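PDB 1O4S: aspartate aminotransferase from Thermotoga maritima, which transfers the amino group of L-aspartate to 2-oxoglutarate with pyridoxal 5'-phosphate as cofactor, giving oxaloacetate and L-glutamate. Local coordinates for the interface of chains A and B. Coordinates in Å, arbitrary orientation; residue numbers count along the deposited sequence, not the author numbering. Chains: chain A/B, Aspartate aminotransferase.

The four contacts are parts of the two-fold symmetric interface of the homodimer. Contacts 1 and 2 lie close together, the centres of their C-alpha atoms about 15 Å apart. Between the same centres, contact 4 is about 21 Å from each of them, and contact 3 about 37 Å from contact 1 and 19 Å from contact 4. The 3-10 helix 251-253 serves contacts 1 and 2. B:Tyr74 in contact 2 has its twin, A:Tyr74, in contact 4. Helix 109-121 serves contacts 3 and 4. In contact 4 the interface reaches the cofactor pocket through B:Lys111 and B:Arg254, so the dimer probably helps to shape the active site.

Contact 1: the interface of chains A and B. Residues chain A 60, 63-64, 67-68, 253; chain B 63-64, 67-68.
The backbone O of B:Leu67 meets the methyl CG1 of A:Val60 at 3.4 Å. This is a polar atom against carbon and not a polar bond; the patch is held by apolar contacts. The two leucines A:Leu67 and B:Leu67 reach toward each other tip to tip, with CD1 of one 3.6 Å from CD1 of the other. B:Leu67 CD1 also lies 3.8 Å from A:Ala63 CB, a small side chain. The twin contact, A:Leu67 CD1 to B:Ala63 CB, measures 3.9 Å. The other branch of B:Leu67, CD2, touches the rim of the A:Trp253 indole, 3.5 Å from CZ2, and the two side chains cross at about a right angle. B:Leu67 has chi1 -106°, off a staggered angle, with CD1 toward A:Leu67 and CD2 toward A:Trp253. An alanine at B:Leu67 would probably open a gap between the helices, take the tip-to-tip partner from A:Leu67 CD1 and leave the rim of A:Trp253 without its methyl. Beside the leucines, A:Val64 and B:Val64 cross at about a right angle. In each, CG1 is anti to the backbone N (chi1 166° in chain A), and the two CG1 methyls meet at 4.1 Å. The CG methylene of B:Gln68 borders A:Val64 CG2. Identical residues of helix 57-67 and its mate 57-68 thus pair near the two-fold axis, forming an apolar seam that helps hold the homodimer together.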
loop_
_atom_site.group_PDB
_atom_site.type_symbol
_atom_site.label_atom_id
_atom_site.label_comp_id
_atom_site.label_asym_id
_atom_site.label_seq_id
_atom_site.Cartn_x
_atom_site.Cartn_y
_atom_site.Cartn_z
ATOM N N VAL A 60 -3.012 -1.329 -22.071
ATOM C CA VAL A 60 -3.241 -2.768 -21.996
ATOM C C VAL A 60 -2.228 -3.557 -22.787
ATOM O O VAL A 60 -1.725 -4.561 -22.304
ATOM C CB VAL A 60 -4.643 -3.157 -22.523
ATOM C CG1 VAL A 60 -4.830 -4.676 -22.538
ATOM C CG2 VAL A 60 -5.702 -2.494 -21.739
ATOM N N ALA A 63 1.176 -3.583 -21.050
ATOM C CA ALA A 63 1.098 -4.439 -19.858
ATOM C C ALA A 63 1.158 -5.916 -20.262
ATOM O O ALA A 63 1.864 -6.730 -19.631
ATOM C CB ALA A 63 -0.166 -4.174 -19.105
ATOM N N VAL A 64 0.438 -6.238 -21.336
ATOM C CA VAL A 64 0.438 -7.577 -21.891
ATOM C C VAL A 64 1.828 -7.969 -22.409
ATOM O O VAL A 64 2.318 -9.076 -22.125
ATOM C CB VAL A 64 -0.632 -7.731 -23.016
ATOM C CG1 VAL A 64 -0.403 -8.991 -23.794
ATOM C CG2 VAL A 64 -2.059 -7.716 -22.419
ATOM N N LEU A 67 3.982 -8.690 -19.419
ATOM C CA LEU A 67 3.514 -9.904 -18.756
ATOM C C LEU A 67 3.984 -11.177 -19.413
ATOM O O LEU A 67 4.296 -12.149 -18.751
ATOM C CB LEU A 67 1.983 -9.991 -18.728
ATOM C CG LEU A 67 1.335 -9.534 -17.476
ATOM C CD1 LEU A 67 -0.173 -9.533 -17.654
ATOM C CD2 LEU A 67 1.740 -10.461 -16.305
ATOM N N GLN A 68 3.994 -11.176 -20.734
ATOM C CA GLN A 68 4.272 -12.371 -21.464
ATOM C C GLN A 68 5.725 -12.810 -21.355
ATOM O O GLN A 68 6.073 -13.935 -21.736
ATOM C CB GLN A 68 3.808 -12.204 -22.914
ATOM C CG GLN A 68 2.270 -12.173 -22.967
ATOM C CD GLN A 68 1.730 -12.057 -24.350
ATOM O OE1 GLN A 68 2.355 -11.404 -25.198
ATOM N NE2 GLN A 68 0.553 -12.688 -24.603
ATOM N N TRP A 253 -5.610 -0.278 -11.303
ATOM C CA TRP A 253 -4.165 -0.478 -11.403
ATOM C C TRP A 253 -3.454 -0.091 -10.126
ATOM O O TRP A 253 -2.422 -0.683 -9.796
ATOM C CB TRP A 253 -3.565 0.331 -12.575
ATOM C CG TRP A 253 -3.951 -0.233 -13.891
ATOM C CD1 TRP A 253 -5.028 0.073 -14.613
ATOM C CD2 TRP A 253 -3.270 -1.257 -14.598
ATOM N NE1 TRP A 253 -5.079 -0.689 -15.746
ATOM C CE2 TRP A 253 -3.991 -1.513 -15.766
ATOM C CE3 TRP A 253 -2.129 -2.003 -14.348
ATOM C CZ2 TRP A 253 -3.592 -2.489 -16.720
ATOM C CZ3 TRP A 253 -1.747 -2.970 -15.276
ATOM C CH2 TRP A 253 -2.475 -3.194 -16.447
ATOM N N ALA B 63 -4.029 -13.606 -16.239
ATOM C CA ALA B 63 -3.864 -12.168 -16.086
ATOM C C ALA B 63 -4.056 -11.471 -17.438
ATOM O O ALA B 63 -4.715 -10.451 -17.487
ATOM C CB ALA B 63 -2.495 -11.826 -15.495
ATOM N N VAL B 64 -3.502 -12.043 -18.515
ATOM C CA VAL B 64 -3.603 -11.485 -19.871
ATOM C C VAL B 64 -5.040 -11.535 -20.360
ATOM O O VAL B 64 -5.547 -10.581 -20.950
ATOM C CB VAL B 64 -2.676 -12.224 -20.888
ATOM C CG1 VAL B 64 -2.958 -11.828 -22.314
ATOM C CG2 VAL B 64 -1.222 -11.993 -20.569
ATOM N N LEU B 67 -6.902 -8.883 -18.558
ATOM C CA LEU B 67 -6.406 -7.615 -19.095
ATOM C C LEU B 67 -7.007 -7.215 -20.425
ATOM O O LEU B 67 -7.319 -6.037 -20.664
ATOM C CB LEU B 67 -4.901 -7.673 -19.316
ATOM C CG LEU B 67 -4.084 -6.925 -18.333
ATOM C CD1 LEU B 67 -2.614 -7.092 -18.640
ATOM C CD2 LEU B 67 -4.493 -5.457 -18.387
ATOM N N GLN B 68 -7.152 -8.185 -21.306
ATOM C CA GLN B 68 -7.559 -7.893 -22.663
ATOM C C GLN B 68 -8.997 -7.392 -22.769
ATOM O O GLN B 68 -9.367 -6.750 -23.746
ATOM C CB GLN B 68 -7.258 -9.107 -23.577
ATOM C CG GLN B 68 -5.727 -9.183 -23.813
ATOM C CD GLN B 68 -5.247 -10.355 -24.637
ATOM O OE1 GLN B 68 -5.804 -11.449 -24.542
ATOM N NE2 GLN B 68 -4.193 -10.133 -25.440
#

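Contact 2: the interface of chains A and B. Residues chain A 49-50, 249-252; chain B 72-74.
A:Glu50 OE1, a carboxylate oxygen, takes the backbone N-H of B:Tyr74 at 2.9 Å. The bond is nearly straight, 172° at the hydrogen, and arrives on the syn side. A second direct bond runs from A:Gly252 N to B:Val72 O at 2.9 Å. The B:Tyr74 ring slides past the A:Glu50 side chain in the opposite direction, its plane 21° from that of the carboxylate. A:Thr251 covers one ring face: its CB sits over the ring centre in a CH-pi contact, and CG2 is 3.6 Å from CZ. An alanine in place of B:Tyr74 would probably leave CB and CG2 of A:Thr251 without their aromatic cover and strip the ring from beside the A:Glu50 carboxylate, though the backbone bond would remain. The methylenes of B:Lys73 run beside the carboxylate, with CD 3.3 Å from A:Glu50 OE1. Its amine is not in contact. Behind this shell, the hydroxyl OG1 of A:Thr251 bonds A:Glu50 OE1 at 2.7 Å, on its anti lone pair. With chi1 46°, OG1 lies between the backbone N and carbonyl carbon, which turns it to A:Glu50. Water 1 joins A:Ser249 O to N and O of B:Val72. In the fold, loop 72-74 of one subunit packs against the 3-10 helix 251-253 of the other, a few residues after A:Lys246 of the cofactor pocket, and near A:Gly49, a likely L-aspartate site.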
loop_
_atom_site.group_PDB
_atom_site.type_symbol
_atom_site.label_atom_id
_atom_site.label_comp_id
_atom_site.label_asym_id
_atom_site.label_seq_id
_atom_site.Cartn_x
_atom_site.Cartn_y
_atom_site.Cartn_z
ATOM N N GLY A 49 -16.930 6.864 -7.997
ATOM C CA GLY A 49 -15.738 7.675 -7.874
ATOM C C GLY A 49 -14.654 7.291 -8.847
ATOM O O GLY A 49 -13.492 7.493 -8.556
ATOM N N GLU A 50 -15.056 6.734 -9.983
ATOM C CA GLU A 50 -14.169 6.244 -11.035
ATOM C C GLU A 50 -14.821 6.436 -12.367
ATOM O O GLU A 50 -16.039 6.251 -12.496
ATOM C CB GLU A 50 -13.770 4.741 -10.872
ATOM C CG GLU A 50 -14.845 3.714 -10.996
ATOM C CD GLU A 50 -14.405 2.277 -10.668
ATOM O OE1 GLU A 50 -13.190 1.951 -10.710
ATOM O OE2 GLU A 50 -15.323 1.455 -10.406
ATOM N N SER A 249 -8.494 6.681 -16.531
ATOM C CA SER A 249 -9.410 5.633 -16.139
ATOM C C SER A 249 -8.694 4.297 -15.784
ATOM O O SER A 249 -9.042 3.226 -16.295
ATOM C CB SER A 249 -10.461 5.439 -17.215
ATOM O OG SER A 249 -11.584 4.818 -16.640
ATOM N N MET A 250 -7.696 4.399 -14.913
ATOM C CA MET A 250 -6.859 3.279 -14.507
ATOM C C MET A 250 -6.991 3.008 -12.994
ATOM O O MET A 250 -6.038 2.567 -12.368
ATOM C CB MET A 250 -5.408 3.510 -14.901
ATOM C CG MET A 250 -5.103 3.354 -16.411
ATOM S SD MET A 250 -3.451 3.843 -16.882
ATOM C CE MET A 250 -2.497 2.739 -15.851
ATOM N N THR A 251 -8.179 3.228 -12.427
ATOM C CA THR A 251 -8.364 3.075 -10.987
ATOM C C THR A 251 -7.917 1.756 -10.394
ATOM O O THR A 251 -7.303 1.743 -9.343
ATOM C CB THR A 251 -9.831 3.328 -10.609
ATOM O OG1 THR A 251 -10.688 2.623 -11.518
ATOM C CG2 THR A 251 -10.198 4.817 -10.759
ATOM N N GLY A 252 -8.246 0.640 -11.011
ATOM C CA GLY A 252 -7.889 -0.670 -10.479
ATOM C C GLY A 252 -6.416 -1.056 -10.565
ATOM O O GLY A 252 -6.029 -2.052 -10.022
ATOM N N VAL B 72 -10.205 -2.456 -15.607
ATOM C CA VAL B 72 -9.337 -2.577 -14.453
ATOM C C VAL B 72 -9.786 -1.480 -13.488
ATOM O O VAL B 72 -9.354 -0.314 -13.552
ATOM C CB VAL B 72 -7.830 -2.511 -14.842
ATOM C CG1 VAL B 72 -6.966 -2.781 -13.617
ATOM C CG2 VAL B 72 -7.505 -3.493 -15.970
ATOM N N LYS B 73 -10.678 -1.895 -12.600
ATOM C CA LYS B 73 -11.477 -0.988 -11.818
ATOM C C LYS B 73 -11.394 -1.337 -10.361
ATOM O O LYS B 73 -10.905 -2.407 -9.994
ATOM C CB LYS B 73 -12.947 -0.991 -12.290
ATOM C CG LYS B 73 -13.142 -0.494 -13.740
ATOM C CD LYS B 73 -12.762 1.020 -13.863
ATOM C CE LYS B 73 -12.900 1.584 -15.281
ATOM N NZ LYS B 73 -14.274 1.544 -15.858
ATOM N N TYR B 74 -11.877 -0.405 -9.541
ATOM C CA TYR B 74 -11.859 -0.616 -8.117
ATOM C C TYR B 74 -12.632 -1.911 -7.766
ATOM O O TYR B 74 -13.611 -2.250 -8.432
ATOM C CB TYR B 74 -12.497 0.569 -7.388
ATOM C CG TYR B 74 -11.711 1.887 -7.340
ATOM C CD1 TYR B 74 -10.359 1.938 -6.961
ATOM C CD2 TYR B 74 -12.357 3.071 -7.581
ATOM C CE1 TYR B 74 -9.671 3.167 -6.906
ATOM C CE2 TYR B 74 -11.716 4.286 -7.502
ATOM C CZ TYR B 74 -10.364 4.341 -7.174
ATOM O OH TYR B 74 -9.803 5.612 -7.114
HETATM O O HOH W 1 -9.465 0.422 -16.158
HETATM O O HOH W 2 -15.398 -0.825 -9.560
#

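Contact 3: the interface of chains A and B. Residues chain A 119-124; chain B 14-18.
The C-terminal end of helix 109-121 in chain A meets the start of the short helix 16-19 in chain B. The backbone N of B:Ser15 bonds A:Ala120 O at 2.8 Å, almost straight at 175°. Its hydroxyl OG, with chi1 76° placing it between the backbone N and the carbonyl carbon, donates to A:Met119 O at 3.2 Å. Just past the helix, A:Asp123 caps the N-terminal end of the partner's helix 16-19. Its OD1 receives the backbone N of B:Arg16 on the syn lone pair at 2.8 Å, and water 4 links the same oxygen to B:Arg17 N. Water 3 joins OD2 to B:Val14 O. The B:Arg16 guanidinium lies stacked on the carboxylate, the planes 16° apart, with A:Asp123 CG over the centre of the guanidinium. B:Arg16 NH2 and A:Asp123 OD2 form a salt bridge of 3.6 Å, made over the face and not end to end. B:Arg17 brings its guanidinium to the helix end, where NH1 makes a weak bond of 3.1 Å to A:Met119 O. The positive group would probably suit the carbonyl-rich end of the helix. On one face of this guanidinium, toward the rim, rests the methyl of A:Met119, its CE 3.9 Å from B:Arg17 CZ.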
loop_
_atom_site.group_PDB
_atom_site.type_symbol
_atom_site.label_atom_id
_atom_site.label_comp_id
_atom_site.label_asym_id
_atom_site.label_seq_id
_atom_site.Cartn_x
_atom_site.Cartn_y
_atom_site.Cartn_z
ATOM N N MET A 119 2.021 10.119 7.103
ATOM C CA MET A 119 2.915 9.279 7.912
ATOM C C MET A 119 4.335 9.881 7.984
ATOM O O MET A 119 5.013 9.819 9.006
ATOM C CB MET A 119 2.995 7.846 7.352
ATOM C CG MET A 119 1.724 6.979 7.568
ATOM S SD MET A 119 1.337 6.619 9.277
ATOM C CE MET A 119 2.714 5.567 9.695
ATOM N N ALA A 120 4.753 10.499 6.886
ATOM C CA ALA A 120 6.091 11.076 6.776
ATOM C C ALA A 120 6.201 12.411 7.499
ATOM O O ALA A 120 7.302 12.772 7.923
ATOM C CB ALA A 120 6.462 11.251 5.324
ATOM N N LEU A 121 5.093 13.139 7.636
ATOM C CA LEU A 121 5.142 14.507 8.097
ATOM C C LEU A 121 4.581 14.724 9.489
ATOM O O LEU A 121 4.995 15.680 10.143
ATOM C CB LEU A 121 4.403 15.452 7.124
ATOM C CG LEU A 121 5.058 15.495 5.741
ATOM C CD1 LEU A 121 4.282 16.380 4.803
ATOM C CD2 LEU A 121 6.533 15.912 5.869
ATOM N N LEU A 122 3.641 13.893 9.931
ATOM C CA LEU A 122 2.948 14.154 11.190
ATOM C C LEU A 122 3.564 13.382 12.313
ATOM O O LEU A 122 3.869 12.186 12.187
ATOM C CB LEU A 122 1.503 13.748 11.134
ATOM C CG LEU A 122 0.665 14.332 10.006
ATOM C CD1 LEU A 122 -0.761 13.941 10.269
ATOM C CD2 LEU A 122 0.776 15.823 9.867
ATOM N N ASP A 123 3.713 14.080 13.415
ATOM C CA ASP A 123 4.008 13.502 14.700
ATOM C C ASP A 123 2.665 13.411 15.433
ATOM O O ASP A 123 1.709 14.102 15.071
ATOM C CB ASP A 123 4.946 14.416 15.490
ATOM C CG ASP A 123 6.333 14.489 14.909
ATOM O OD1 ASP A 123 6.900 13.426 14.563
ATOM O OD2 ASP A 123 6.922 15.580 14.785
ATOM N N PRO A 124 2.599 12.560 16.460
ATOM C CA PRO A 124 1.387 12.416 17.281
ATOM C C PRO A 124 0.888 13.772 17.773
ATOM O O PRO A 124 1.632 14.559 18.337
ATOM C CB PRO A 124 1.867 11.558 18.459
ATOM C CG PRO A 124 2.978 10.697 17.872
ATOM C CD PRO A 124 3.677 11.631 16.895
ATOM N N VAL B 14 10.481 16.562 8.992
ATOM C CA VAL B 14 9.680 15.387 8.747
ATOM C C VAL B 14 9.377 14.773 10.119
ATOM O O VAL B 14 9.934 15.217 11.123
ATOM C CB VAL B 14 10.406 14.409 7.788
ATOM C CG1 VAL B 14 10.847 15.129 6.517
ATOM C CG2 VAL B 14 11.588 13.732 8.462
ATOM N N SER B 15 8.462 13.817 10.192
ATOM C CA SER B 15 8.097 13.245 11.480
ATOM C C SER B 15 9.284 12.539 12.142
ATOM O O SER B 15 10.125 11.942 11.472
ATOM C CB SER B 15 6.906 12.308 11.377
ATOM O OG SER B 15 7.249 11.102 10.835
ATOM N N ARG B 16 9.341 12.642 13.457
ATOM C CA ARG B 16 10.378 11.994 14.254
ATOM C C ARG B 16 10.403 10.488 14.094
ATOM O O ARG B 16 11.460 9.907 14.181
ATOM C CB ARG B 16 10.210 12.317 15.753
ATOM C CG ARG B 16 10.362 13.756 16.115
ATOM C CD ARG B 16 10.332 13.990 17.649
ATOM N NE ARG B 16 9.031 13.610 18.228
ATOM C CZ ARG B 16 8.006 14.451 18.448
ATOM N NH1 ARG B 16 6.864 13.982 18.953
ATOM N NH2 ARG B 16 8.117 15.745 18.159
ATOM N N ARG B 17 9.260 9.853 13.848
ATOM C CA ARG B 17 9.208 8.390 13.702
ATOM C C ARG B 17 10.093 7.870 12.552
ATOM O O ARG B 17 10.511 6.729 12.590
ATOM C CB ARG B 17 7.757 7.904 13.524
ATOM C CG ARG B 17 7.298 7.705 12.063
ATOM C CD ARG B 17 6.018 8.413 11.640
ATOM N NE ARG B 17 4.811 7.881 12.250
ATOM C CZ ARG B 17 3.596 8.457 12.208
ATOM N NH1 ARG B 17 3.372 9.607 11.580
ATOM N NH2 ARG B 17 2.567 7.835 12.792
ATOM N N ILE B 18 10.349 8.691 11.527
ATOM C CA ILE B 18 11.171 8.299 10.374
ATOM C C ILE B 18 12.623 8.084 10.822
ATOM O O ILE B 18 13.308 7.209 10.298
ATOM C CB ILE B 18 11.159 9.405 9.269
ATOM C CG1 ILE B 18 9.768 9.664 8.691
ATOM C CG2 ILE B 18 12.152 9.057 8.136
ATOM C CD1 ILE B 18 9.267 8.604 7.843
HETATM O O HOH W 3 8.705 16.668 13.147
HETATM O O HOH W 4 6.500 10.684 14.970
#

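Contact 4: the interface of chains A and B. Residues chain A 74, 273-278; chain B 108, 111-112, 254.
B:Arg254 reaches across to the backbone of A:Thr276, its NH2 donating to A:Thr276 O at 2.9 Å. The acceptor lies almost in the guanidinium plane, but the donor stands above the carbonyl plane. NE of the same arginine makes weak bonds to A:Thr276 O and, at 3.1 Å, to A:Cys278 O. A:Tyr74 crosses the guanidinium steeply, the planes 71° apart, with CE1 3.6 Å from NH1. Packing is close at A:Thr276 too. The methyl A:Thr276 CG2 lies alongside B:Gln112, 3.7 Å from the amide carbon B:Gln112 CD. That amide is held from behind: its OE1 accepts from N and ND2 of B:Asn108, which probably limits its rotation. The other side is wetter. B:Lys111 bends at chi3 (-103°), and its amine NZ bonds A:Ser273 O at 2.6 Å. Water 5 bridges NZ to OG of A:Ser277 and also touches O and OG of A:Ser273. Here an ordered water joins the polar groups, while the lysine methylenes pass along the carbonyls of the helix end. B:Lys111 and B:Arg254 also belong to the cofactor pocket. In the fold, the end of helix 262-275 and the following loop of one subunit therefore back onto the start of helix 109-121 and the pyridoxal phosphate site of the other.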
loop_
_atom_site.group_PDB
_atom_site.type_symbol
_atom_site.label_atom_id
_atom_site.label_comp_id
_atom_site.label_asym_id
_atom_site.label_seq_id
_atom_site.Cartn_x
_atom_site.Cartn_y
_atom_site.Cartn_z
ATOM N N TYR A 74 10.364 -7.862 -7.706
ATOM C CA TYR A 74 10.500 -6.658 -6.916
ATOM C C TYR A 74 11.251 -5.593 -7.738
ATOM O O TYR A 74 12.149 -5.903 -8.512
ATOM C CB TYR A 74 11.324 -6.908 -5.626
ATOM C CG TYR A 74 10.672 -7.763 -4.560
ATOM C CD1 TYR A 74 9.399 -7.499 -4.115
ATOM C CD2 TYR A 74 11.395 -8.796 -3.948
ATOM C CE1 TYR A 74 8.823 -8.300 -3.128
ATOM C CE2 TYR A 74 10.854 -9.573 -2.939
ATOM C CZ TYR A 74 9.558 -9.326 -2.538
ATOM O OH TYR A 74 9.035 -10.112 -1.539
ATOM N N SER A 273 8.436 1.806 1.485
ATOM C CA SER A 273 9.291 0.660 1.492
ATOM C C SER A 273 8.907 -0.322 2.568
ATOM O O SER A 273 8.901 -1.530 2.320
ATOM C CB SER A 273 10.751 1.112 1.698
ATOM O OG SER A 273 11.532 0.000 1.795
ATOM N N HIS A 274 8.579 0.171 3.754
ATOM C CA HIS A 274 8.340 -0.706 4.887
ATOM C C HIS A 274 6.908 -1.148 5.012
ATOM O O HIS A 274 6.654 -2.092 5.721
ATOM C CB HIS A 274 8.800 -0.036 6.185
ATOM C CG HIS A 274 10.280 0.134 6.256
ATOM N ND1 HIS A 274 11.150 -0.910 6.045
ATOM C CD2 HIS A 274 11.043 1.223 6.480
ATOM C CE1 HIS A 274 12.391 -0.472 6.144
ATOM N NE2 HIS A 274 12.354 0.821 6.406
ATOM N N THR A 275 5.989 -0.481 4.311
ATOM C CA THR A 275 4.568 -0.787 4.378
ATOM C C THR A 275 4.088 -1.744 3.303
ATOM O O THR A 275 3.587 -2.824 3.639
ATOM C CB THR A 275 3.678 0.457 4.383
ATOM O OG1 THR A 275 3.979 1.327 3.275
ATOM C CG2 THR A 275 3.898 1.252 5.652
ATOM N N THR A 276 4.188 -1.352 2.040
ATOM C CA THR A 276 3.817 -2.226 0.924
ATOM C C THR A 276 5.009 -2.690 0.100
ATOM O O THR A 276 4.883 -3.533 -0.783
ATOM C CB THR A 276 2.880 -1.522 -0.015
ATOM O OG1 THR A 276 3.469 -0.299 -0.481
ATOM C CG2 THR A 276 1.580 -1.131 0.687
ATOM N N SER A 277 6.146 -2.075 0.331
ATOM C CA SER A 277 7.218 -2.033 -0.657
ATOM C C SER A 277 6.763 -1.477 -2.027
ATOM O O SER A 277 5.765 -0.738 -2.148
ATOM C CB SER A 277 7.867 -3.411 -0.796
ATOM O OG SER A 277 9.161 -3.269 -1.353
ATOM N N CYS A 278 7.505 -1.831 -3.061
ATOM C CA CYS A 278 7.200 -1.412 -4.423
ATOM C C CYS A 278 5.804 -1.812 -4.839
ATOM O O CYS A 278 5.217 -2.804 -4.343
ATOM C CB CYS A 278 8.201 -2.032 -5.418
ATOM S SG CYS A 278 8.364 -3.844 -5.242
ATOM N N ASN B 108 -1.326 -5.866 -0.261
ATOM C CA ASN B 108 -0.184 -5.716 -1.155
ATOM C C ASN B 108 1.033 -6.410 -0.561
ATOM O O ASN B 108 1.841 -5.801 0.148
ATOM C CB ASN B 108 0.131 -4.226 -1.375
ATOM C CG ASN B 108 -0.885 -3.530 -2.253
ATOM O OD1 ASN B 108 -0.920 -3.781 -3.437
ATOM N ND2 ASN B 108 -1.686 -2.616 -1.682
ATOM N N LYS B 111 3.791 -8.117 3.239
ATOM C CA LYS B 111 4.325 -6.959 3.923
ATOM C C LYS B 111 3.219 -6.004 4.421
ATOM O O LYS B 111 3.265 -5.556 5.559
ATOM C CB LYS B 111 5.340 -6.236 3.072
ATOM C CG LYS B 111 6.121 -5.219 3.861
ATOM C CD LYS B 111 7.137 -4.454 3.011
ATOM C CE LYS B 111 8.521 -4.958 3.239
ATOM N NZ LYS B 111 9.604 -4.005 2.801
ATOM N N GLN B 112 2.240 -5.693 3.580
ATOM C CA GLN B 112 1.143 -4.862 4.002
ATOM C C GLN B 112 0.206 -5.620 4.940
ATOM O O GLN B 112 -0.387 -5.001 5.806
ATOM C CB GLN B 112 0.386 -4.269 2.789
ATOM C CG GLN B 112 -0.632 -3.169 3.205
ATOM C CD GLN B 112 -1.544 -2.663 2.081
ATOM O OE1 GLN B 112 -1.757 -3.334 1.061
ATOM N NE2 GLN B 112 -2.086 -1.465 2.279
ATOM N N ARG B 254 2.664 -8.286 -5.764
ATOM C CA ARG B 254 2.267 -7.756 -4.457
ATOM C C ARG B 254 0.886 -8.228 -4.038
ATOM O O ARG B 254 -0.019 -7.400 -3.942
ATOM C CB ARG B 254 2.343 -6.212 -4.402
ATOM C CG ARG B 254 3.494 -5.576 -5.191
ATOM C CD ARG B 254 4.900 -5.887 -4.715
ATOM N NE ARG B 254 5.050 -5.722 -3.276
ATOM C CZ ARG B 254 5.224 -6.690 -2.380
ATOM N NH1 ARG B 254 5.300 -7.960 -2.741
ATOM N NH2 ARG B 254 5.320 -6.379 -1.092
HETATM O O HOH W 5 10.916 -2.697 0.458
#